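Local coordinates for glycosyl hydrolase family 2, TIM barrel domain protein (Faecalibacterium prausnitzii A2-165, PDB 6ED2) that probably hydrolyses beta-glucuronides, as a gut bacterial beta-glucuronidase of glycosyl hydrolase family 2, at residues G320-A325 with L578-A583; D324-G329 with T603-P608; G537-S542 with N597-F602. One frame throughout, in Å; residues are numbered along the deposited sequence.

Contact 1. Residues G320-A325 with L578-A583; sequences GRHEDA and LVWNFA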
# COMPACT_ATOMS: atom_id res chain seq x y z
N GLY A 320 13.32 -20.58 -7.45
CA GLY A 320 14.60 -19.96 -7.19
C GLY A 320 14.46 -19.09 -5.95
O GLY A 320 13.49 -18.36 -5.78
N ARG A 321 15.45 -19.18 -5.07
CA ARG A 321 15.44 -18.49 -3.80
C ARG A 321 16.54 -17.42 -3.77
O ARG A 321 17.22 -17.14 -4.76
CB ARG A 321 15.61 -19.50 -2.67
CG ARG A 321 14.38 -20.38 -2.44
CD ARG A 321 14.57 -21.27 -1.21
NE ARG A 321 14.86 -20.42 -0.07
CZ ARG A 321 13.94 -19.91 0.74
NH1 ARG A 321 12.66 -20.21 0.54
NH2 ARG A 321 14.30 -19.09 1.72
N HIS A 322 16.68 -16.82 -2.60
CA HIS A 322 17.82 -15.98 -2.26
C HIS A 322 18.03 -16.10 -0.76
O HIS A 322 17.09 -16.39 -0.01
CB HIS A 322 17.61 -14.51 -2.66
CG HIS A 322 18.33 -14.10 -3.92
ND1 HIS A 322 19.70 -14.20 -4.07
CD2 HIS A 322 17.86 -13.60 -5.09
CE1 HIS A 322 20.04 -13.79 -5.28
NE2 HIS A 322 18.94 -13.41 -5.92
N GLU A 323 19.26 -15.90 -0.33
CA GLU A 323 19.52 -15.66 1.09
C GLU A 323 19.36 -14.16 1.27
O GLU A 323 20.28 -13.37 1.03
CB GLU A 323 20.89 -16.17 1.50
CG GLU A 323 20.97 -17.68 1.64
CD GLU A 323 22.34 -18.13 2.15
OE1 GLU A 323 23.36 -17.79 1.49
OE2 GLU A 323 22.40 -18.79 3.21
N ASP A 324 18.15 -13.75 1.64
CA ASP A 324 17.79 -12.34 1.64
C ASP A 324 16.62 -12.15 2.59
O ASP A 324 15.67 -12.94 2.56
CB ASP A 324 17.42 -11.89 0.21
CG ASP A 324 16.78 -10.51 0.17
OD1 ASP A 324 17.47 -9.55 -0.23
OD2 ASP A 324 15.58 -10.38 0.51
N ALA A 325 16.70 -11.12 3.44
CA ALA A 325 15.60 -10.76 4.32
C ALA A 325 15.80 -9.31 4.75
O ALA A 325 16.86 -8.73 4.53
CB ALA A 325 15.51 -11.70 5.54
N LEU A 578 10.50 -24.11 -11.64
CA LEU A 578 10.96 -23.39 -10.47
C LEU A 578 10.79 -21.93 -10.83
O LEU A 578 11.45 -21.43 -11.76
CB LEU A 578 12.41 -23.73 -10.10
CG LEU A 578 12.74 -25.21 -9.93
CD1 LEU A 578 14.19 -25.36 -9.51
CD2 LEU A 578 11.84 -25.92 -8.94
N VAL A 579 9.88 -21.25 -10.13
CA VAL A 579 9.49 -19.90 -10.51
C VAL A 579 10.43 -18.92 -9.84
O VAL A 579 11.00 -19.21 -8.78
CB VAL A 579 8.00 -19.64 -10.16
CG1 VAL A 579 7.80 -19.57 -8.64
CG2 VAL A 579 7.47 -18.38 -10.85
N TRP A 580 10.64 -17.77 -10.47
CA TRP A 580 11.38 -16.67 -9.88
C TRP A 580 10.40 -15.66 -9.29
O TRP A 580 9.58 -15.11 -10.02
CB TRP A 580 12.24 -15.99 -10.94
CG TRP A 580 13.34 -15.14 -10.41
CD1 TRP A 580 13.46 -13.78 -10.52
CD2 TRP A 580 14.51 -15.59 -9.74
NE1 TRP A 580 14.63 -13.37 -9.95
CE2 TRP A 580 15.30 -14.46 -9.46
CE3 TRP A 580 14.97 -16.85 -9.33
CZ2 TRP A 580 16.52 -14.54 -8.79
CZ3 TRP A 580 16.18 -16.93 -8.67
CH2 TRP A 580 16.94 -15.78 -8.40
N ASN A 581 10.47 -15.41 -7.99
CA ASN A 581 11.39 -15.95 -6.99
C ASN A 581 10.51 -16.28 -5.78
O ASN A 581 9.37 -15.81 -5.71
CB ASN A 581 12.45 -14.89 -6.66
CG ASN A 581 13.47 -15.33 -5.59
OD1 ASN A 581 13.18 -15.36 -4.39
ND2 ASN A 581 14.71 -15.56 -6.03
N PHE A 582 11.01 -17.08 -4.83
CA PHE A 582 10.25 -17.35 -3.61
C PHE A 582 9.73 -16.06 -2.95
O PHE A 582 8.57 -15.97 -2.55
CB PHE A 582 11.12 -18.14 -2.62
CG PHE A 582 10.49 -18.32 -1.25
CD1 PHE A 582 9.51 -19.28 -1.05
CD2 PHE A 582 10.89 -17.55 -0.18
CE1 PHE A 582 8.92 -19.45 0.19
CE2 PHE A 582 10.32 -17.72 1.08
CZ PHE A 582 9.34 -18.67 1.26
N ALA A 583 10.58 -15.03 -2.84
CA ALA A 583 10.17 -13.83 -2.13
C ALA A 583 10.85 -12.61 -2.73
O ALA A 583 11.95 -12.70 -3.29
CB ALA A 583 10.50 -13.95 -0.62

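Contact 2. Residues D324-G329 with T603-P608; sequences DADIRG and TRQRQP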
# COMPACT_ATOMS: atom_id res chain seq x y z
N ASP A 324 18.15 -13.75 1.64
CA ASP A 324 17.79 -12.34 1.64
C ASP A 324 16.62 -12.15 2.59
O ASP A 324 15.67 -12.94 2.56
CB ASP A 324 17.42 -11.89 0.21
CG ASP A 324 16.78 -10.51 0.17
OD1 ASP A 324 17.47 -9.55 -0.23
OD2 ASP A 324 15.58 -10.38 0.51
N ALA A 325 16.70 -11.12 3.44
CA ALA A 325 15.60 -10.76 4.32
C ALA A 325 15.80 -9.31 4.75
O ALA A 325 16.86 -8.73 4.53
CB ALA A 325 15.51 -11.70 5.54
N ASP A 326 14.75 -8.74 5.36
CA ASP A 326 14.85 -7.38 5.88
C ASP A 326 15.98 -7.25 6.90
O ASP A 326 16.28 -8.19 7.65
CB ASP A 326 13.53 -6.94 6.53
CG ASP A 326 12.44 -6.63 5.50
OD1 ASP A 326 12.77 -6.17 4.38
OD2 ASP A 326 11.25 -6.82 5.82
N ILE A 327 16.65 -6.10 6.88
CA ILE A 327 17.63 -5.72 7.89
C ILE A 327 18.96 -6.47 7.76
O ILE A 327 20.02 -5.84 7.69
CB ILE A 327 17.04 -5.87 9.31
CG1 ILE A 327 15.78 -5.00 9.45
CG2 ILE A 327 18.09 -5.53 10.35
CD1 ILE A 327 15.19 -4.95 10.85
N ARG A 328 18.92 -7.80 7.74
CA ARG A 328 20.14 -8.60 7.88
C ARG A 328 20.84 -8.92 6.56
O ARG A 328 21.89 -9.59 6.58
CB ARG A 328 19.83 -9.91 8.61
CG ARG A 328 19.29 -11.02 7.70
CD ARG A 328 18.56 -12.11 8.52
NE ARG A 328 17.49 -11.52 9.30
CZ ARG A 328 17.56 -11.26 10.61
NH1 ARG A 328 18.65 -11.60 11.30
NH2 ARG A 328 16.53 -10.69 11.21
N GLY A 329 20.31 -8.50 5.42
CA GLY A 329 20.94 -8.85 4.15
C GLY A 329 20.91 -10.34 3.92
O GLY A 329 19.85 -10.96 3.93
N THR A 603 5.88 -11.92 -0.14
CA THR A 603 6.57 -10.68 0.16
C THR A 603 7.89 -10.98 0.88
O THR A 603 8.13 -12.09 1.36
CB THR A 603 5.72 -9.78 1.06
OG1 THR A 603 5.57 -10.42 2.34
CG2 THR A 603 4.33 -9.52 0.45
N ARG A 604 8.74 -9.96 0.99
CA ARG A 604 9.99 -10.12 1.71
C ARG A 604 9.76 -10.40 3.20
O ARG A 604 10.62 -11.00 3.86
CB ARG A 604 10.84 -8.86 1.52
CG ARG A 604 12.31 -9.06 1.85
CD ARG A 604 13.07 -7.76 1.75
NE ARG A 604 14.51 -7.98 1.56
CZ ARG A 604 15.44 -7.09 1.85
NH1 ARG A 604 15.10 -5.93 2.40
NH2 ARG A 604 16.72 -7.36 1.60
N GLN A 605 8.62 -9.97 3.74
CA GLN A 605 8.20 -10.24 5.11
C GLN A 605 7.52 -11.60 5.24
O GLN A 605 6.97 -11.92 6.30
CB GLN A 605 7.26 -9.13 5.60
CG GLN A 605 7.92 -7.75 5.61
CD GLN A 605 8.10 -7.13 4.22
OE1 GLN A 605 7.26 -7.31 3.34
NE2 GLN A 605 9.21 -6.40 4.02
N ARG A 606 7.51 -12.37 4.15
CA ARG A 606 7.12 -13.78 4.17
C ARG A 606 5.62 -13.95 4.32
O ARG A 606 5.15 -14.84 5.04
CB ARG A 606 7.86 -14.55 5.26
CG ARG A 606 9.14 -15.19 4.77
CD ARG A 606 10.09 -14.21 4.09
NE ARG A 606 11.34 -14.87 3.75
CZ ARG A 606 12.37 -14.29 3.14
NH1 ARG A 606 12.32 -13.01 2.79
NH2 ARG A 606 13.46 -15.00 2.88
N GLN A 607 4.86 -13.11 3.62
CA GLN A 607 3.43 -13.33 3.52
C GLN A 607 3.05 -13.56 2.06
O GLN A 607 3.73 -13.06 1.16
CB GLN A 607 2.63 -12.14 4.07
CG GLN A 607 2.95 -11.82 5.51
CD GLN A 607 2.57 -12.94 6.47
OE1 GLN A 607 1.79 -13.85 6.14
NE2 GLN A 607 3.12 -12.88 7.69
N PRO A 608 1.98 -14.29 1.78
CA PRO A 608 1.66 -14.62 0.39
C PRO A 608 1.19 -13.40 -0.40
O PRO A 608 0.51 -12.52 0.13
CB PRO A 608 0.55 -15.66 0.51
CG PRO A 608 -0.05 -15.43 1.83
CD PRO A 608 1.06 -14.94 2.72
O HOH W 1 13.61 -12.22 0.22
O HOH W 2 12.52 -10.05 5.91

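Contact 3. Residues G537-S542 with N597-F602; sequences GTDNLS and NKKGIF. With FMT (formic acid), chain G.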
# COMPACT_ATOMS: atom_id res chain seq x y z
N GLY A 537 8.38 -15.29 -14.39
CA GLY A 537 7.58 -14.49 -13.49
C GLY A 537 7.50 -13.02 -13.88
O GLY A 537 8.11 -12.59 -14.86
N THR A 538 6.73 -12.24 -13.12
CA THR A 538 6.59 -10.82 -13.39
C THR A 538 6.67 -10.08 -12.07
O THR A 538 6.26 -10.59 -11.02
CB THR A 538 5.26 -10.45 -14.08
OG1 THR A 538 4.16 -10.56 -13.16
CG2 THR A 538 5.00 -11.31 -15.30
N ASP A 539 7.20 -8.86 -12.12
CA ASP A 539 7.15 -8.00 -10.96
C ASP A 539 5.70 -7.64 -10.71
O ASP A 539 4.96 -7.29 -11.64
CB ASP A 539 8.00 -6.75 -11.18
CG ASP A 539 9.48 -7.03 -11.18
OD1 ASP A 539 10.14 -6.84 -10.14
OD2 ASP A 539 10.01 -7.44 -12.23
N ASN A 540 5.26 -7.76 -9.46
CA ASN A 540 3.92 -7.30 -9.12
C ASN A 540 3.92 -6.95 -7.64
O ASN A 540 4.45 -7.71 -6.82
CB ASN A 540 2.86 -8.36 -9.47
CG ASN A 540 3.01 -9.65 -8.67
OD1 ASN A 540 2.25 -9.89 -7.72
ND2 ASN A 540 3.97 -10.48 -9.05
N LEU A 541 3.37 -5.79 -7.31
CA LEU A 541 3.27 -5.34 -5.93
C LEU A 541 2.06 -5.94 -5.24
O LEU A 541 0.97 -6.01 -5.82
CB LEU A 541 3.17 -3.82 -5.86
CG LEU A 541 4.29 -3.06 -6.55
CD1 LEU A 541 3.95 -1.58 -6.60
CD2 LEU A 541 5.59 -3.31 -5.82
N SER A 542 2.26 -6.36 -3.99
CA SER A 542 1.14 -6.75 -3.14
C SER A 542 0.08 -5.66 -3.14
O SER A 542 0.38 -4.48 -2.89
CB SER A 542 1.67 -7.01 -1.72
OG SER A 542 0.91 -8.00 -1.04
N ASN A 597 13.64 -6.39 -6.19
CA ASN A 597 12.96 -7.22 -7.17
C ASN A 597 11.61 -7.63 -6.60
O ASN A 597 11.54 -8.06 -5.45
CB ASN A 597 13.82 -8.46 -7.47
CG ASN A 597 13.26 -9.32 -8.60
OD1 ASN A 597 12.14 -9.82 -8.53
ND2 ASN A 597 14.07 -9.53 -9.64
N LYS A 598 10.56 -7.50 -7.40
CA LYS A 598 9.20 -7.71 -6.92
C LYS A 598 8.52 -8.88 -7.61
O LYS A 598 7.29 -8.92 -7.75
CB LYS A 598 8.38 -6.43 -7.08
CG LYS A 598 8.77 -5.34 -6.08
CD LYS A 598 8.54 -5.84 -4.65
CE LYS A 598 8.53 -4.70 -3.62
NZ LYS A 598 9.88 -4.16 -3.32
N LYS A 599 9.30 -9.87 -8.04
CA LYS A 599 8.74 -11.09 -8.60
C LYS A 599 8.46 -12.14 -7.52
O LYS A 599 8.13 -13.29 -7.85
CB LYS A 599 9.68 -11.65 -9.68
CG LYS A 599 9.95 -10.66 -10.84
CD LYS A 599 10.40 -11.41 -12.11
CE LYS A 599 10.63 -10.48 -13.33
NZ LYS A 599 11.69 -9.44 -13.16
N GLY A 600 8.56 -11.77 -6.25
CA GLY A 600 8.32 -12.74 -5.19
C GLY A 600 6.93 -13.35 -5.30
O GLY A 600 5.95 -12.69 -5.65
N ILE A 601 6.86 -14.66 -5.03
CA ILE A 601 5.57 -15.28 -4.79
C ILE A 601 5.07 -14.92 -3.39
O ILE A 601 3.85 -14.83 -3.15
CB ILE A 601 5.69 -16.81 -4.99
CG1 ILE A 601 6.14 -17.11 -6.43
CG2 ILE A 601 4.36 -17.52 -4.69
CD1 ILE A 601 5.30 -16.40 -7.51
N PHE A 602 5.99 -14.70 -2.45
CA PHE A 602 5.72 -14.12 -1.14
C PHE A 602 6.40 -12.77 -1.04
O PHE A 602 7.36 -12.49 -1.77
CB PHE A 602 6.20 -15.04 -0.02
CG PHE A 602 5.61 -16.42 -0.09
CD1 PHE A 602 4.43 -16.72 0.60
CD2 PHE A 602 6.21 -17.41 -0.86
CE1 PHE A 602 3.87 -17.97 0.53
CE2 PHE A 602 5.65 -18.68 -0.94
CZ PHE A 602 4.47 -18.96 -0.25
C FMT G . 14.52 -11.06 -13.15
O1 FMT G . 13.77 -11.08 -12.17
O2 FMT G . 15.44 -10.25 -13.25
O HOH W 3 3.75 -13.00 -7.38

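Contact 1. Residues G320-A325 with L578-A583
Leu578 starts the contact from strand 574-580, its CB packing against the backbone N of Gly320, where the neighbouring parallel strand 312-320 of the TIM barrel runs out. One residue on, Val579 O accepts the Gly320 N-H at 3.0 Å. Trp580 brings the six-membered part of its indole against Gly320, CZ3 3.7 Å from Gly320 CA. A side chain at Gly320 would run into the ring, and glycine avoids that. The far rim of the indole meets His322, whose NE2 stands 3.9 Å from Trp580 CZ2; the two rings meet obliquely, at 69°. ND1 of His322 is hydrogen-bonded to Tyr357 OH, and a magnesium ion lies about 3 Å from this side chain. The peptide bond from Trp580 to Asn581 is cis, a feature also found after the last barrel strand in relatives of this family. With CG anti to the backbone N (chi1 178°), the Asn581 amide lies against the Gly320-Arg321 peptide. Its ND2 gives a weak hydrogen bond to Arg321 O at 3.2 Å, while OD1 takes the Ala583 N-H in the carbonyl plane on a lone pair, closing an Asx turn. Phe582 N donates almost straight to Gly320 O at 2.9 Å. Its ring offers a face to Arg321: NH1 sits 3.2 Å above the ring plane, over the centre, in a cation-pi contact, with the guanidinium inclined 42° to the ring. Arg321 has a second partner: its NH2 forms a salt bridge with Asp340 of helix 334-347. A buried arginine thus shares its charge between a carboxylate and a pi face, which would probably stabilise it, while Asn581 uses both ends of its amide on backbone, one bond of them weak, and is likely to steady the chain just past the cis bond.

Contact 2. Residues D324-G329 with T603-P608
Arg604 reaches across to two aspartates and forms a salt bridge with each. It grips Asp324 side-on: NE meets OD2 of Asp324 at 2.8 Å, with OD2 in the guanidinium plane and NE coming from the syn side of the carboxylate, while NH2 of Arg604 meets OD1 of Asp324 at 3.0 Å from above the carboxylate plane. The Arg604 chain makes this reach by leaving with CG anti to its amide nitrogen (chi1 -162°) and running extended out to NE. The second bridge, Arg604 NH1 to Asp326 OD1 at 3.1 Å, is weak, its N-H...O angle only 132°; the two planes stand nearly perpendicular. Asp326 has a firmer hold on its other oxygen, OD2, which takes the Gln605 NE2 N-H on its syn lone pair at 2.8 Å. Here a type I beta turn, Thr603 to Arg606, in the loop ahead of the closing helix 610-621 of the barrel domain, is fastened to the loop after strand 312-320. Asp326 and Gln605 also pack against Gln605 and Asp326 of a second subunit, so the pair lies at a subunit interface. Among bonds to backbone, Arg606 NH2 donates to Asp324 O at 3.0 Å, and NH1 of Arg606 folds back onto Arg604 O at 2.8 Å; NE of Arg606 pairs with Asp340. One water links Asp324 OD2 to Arg606 NH1, and another joins Asp326 N to Arg604 O.

Contact 3. Residues G537-S542 with N597-F602
Asp539 and Lys599 are joined by a salt bridge, OD2 to NZ at 2.8 Å, with the amine on the syn side of the carboxylate but 29° out of its plane. The lysine gets there by a bend at its last torsion (chi4 62°), which turns NZ toward the aspartate after an extended run of carbons past Gly537. The other oxygen, Asp539 OD1, accepts the backbone N-H of Lys598 at 2.8 Å on its anti side, so one carboxylate holds a main chain and a charged tip together. An alanine in place of Asp539 would probably leave the Lys599 amine without its carboxylate partner in the protein, and the Lys598 N-H without its acceptor. Backbone bonding adds Asn540 N to Lys598 O at 2.9 Å, and a water spans Asn540 ND2 and Gly600 O. Apolar packing is modest: Leu541 CD2 rests 3.8 Å from Lys598 CG, and Leu541 goes on to meet Leu541 of a fourth subunit. Within 597-602, Asn597 OD1 takes the Lys599 N-H in an Asx turn, leaving ND2 to point at a bound formic acid, probably from the crystallisation liquor. O1 of the formic acid is gripped twice, by Asn597 ND2 at 3.0 Å and Lys599 NZ at 2.8 Å; Tyr501 OH also bonds NZ. This Asn-X-Lys pairing round a small acid is consistent with the NxK motif by which beta-glucuronidases recognise the glucuronate carboxylate.

Overall arrangement
All three contacts lie in the TIM barrel domain, among loops that follow strands 312-320, 531-535 and 574-580, which are neighbours in the barrel: 574-580 pairs in parallel with both others. Along the chain the order is 320-325, 324-329, 537-542, 578-583, 597-602 and 603-608, contacts 1 and 2 sharing Asp324 and Ala325. Centres of contacts 1 and 2, and of 1 and 3, are about 10 Å apart, those of 2 and 3 about 13 Å. The loop after strand 574-580 doubles back, Asn581 and Phe582 bonding through their backbones to Ile601 and Phe602. Segment 597-602 runs straight on into 603-608, so the probable carboxylate-recognition site of contact 3 and the interface at contact 2 lie on one loop.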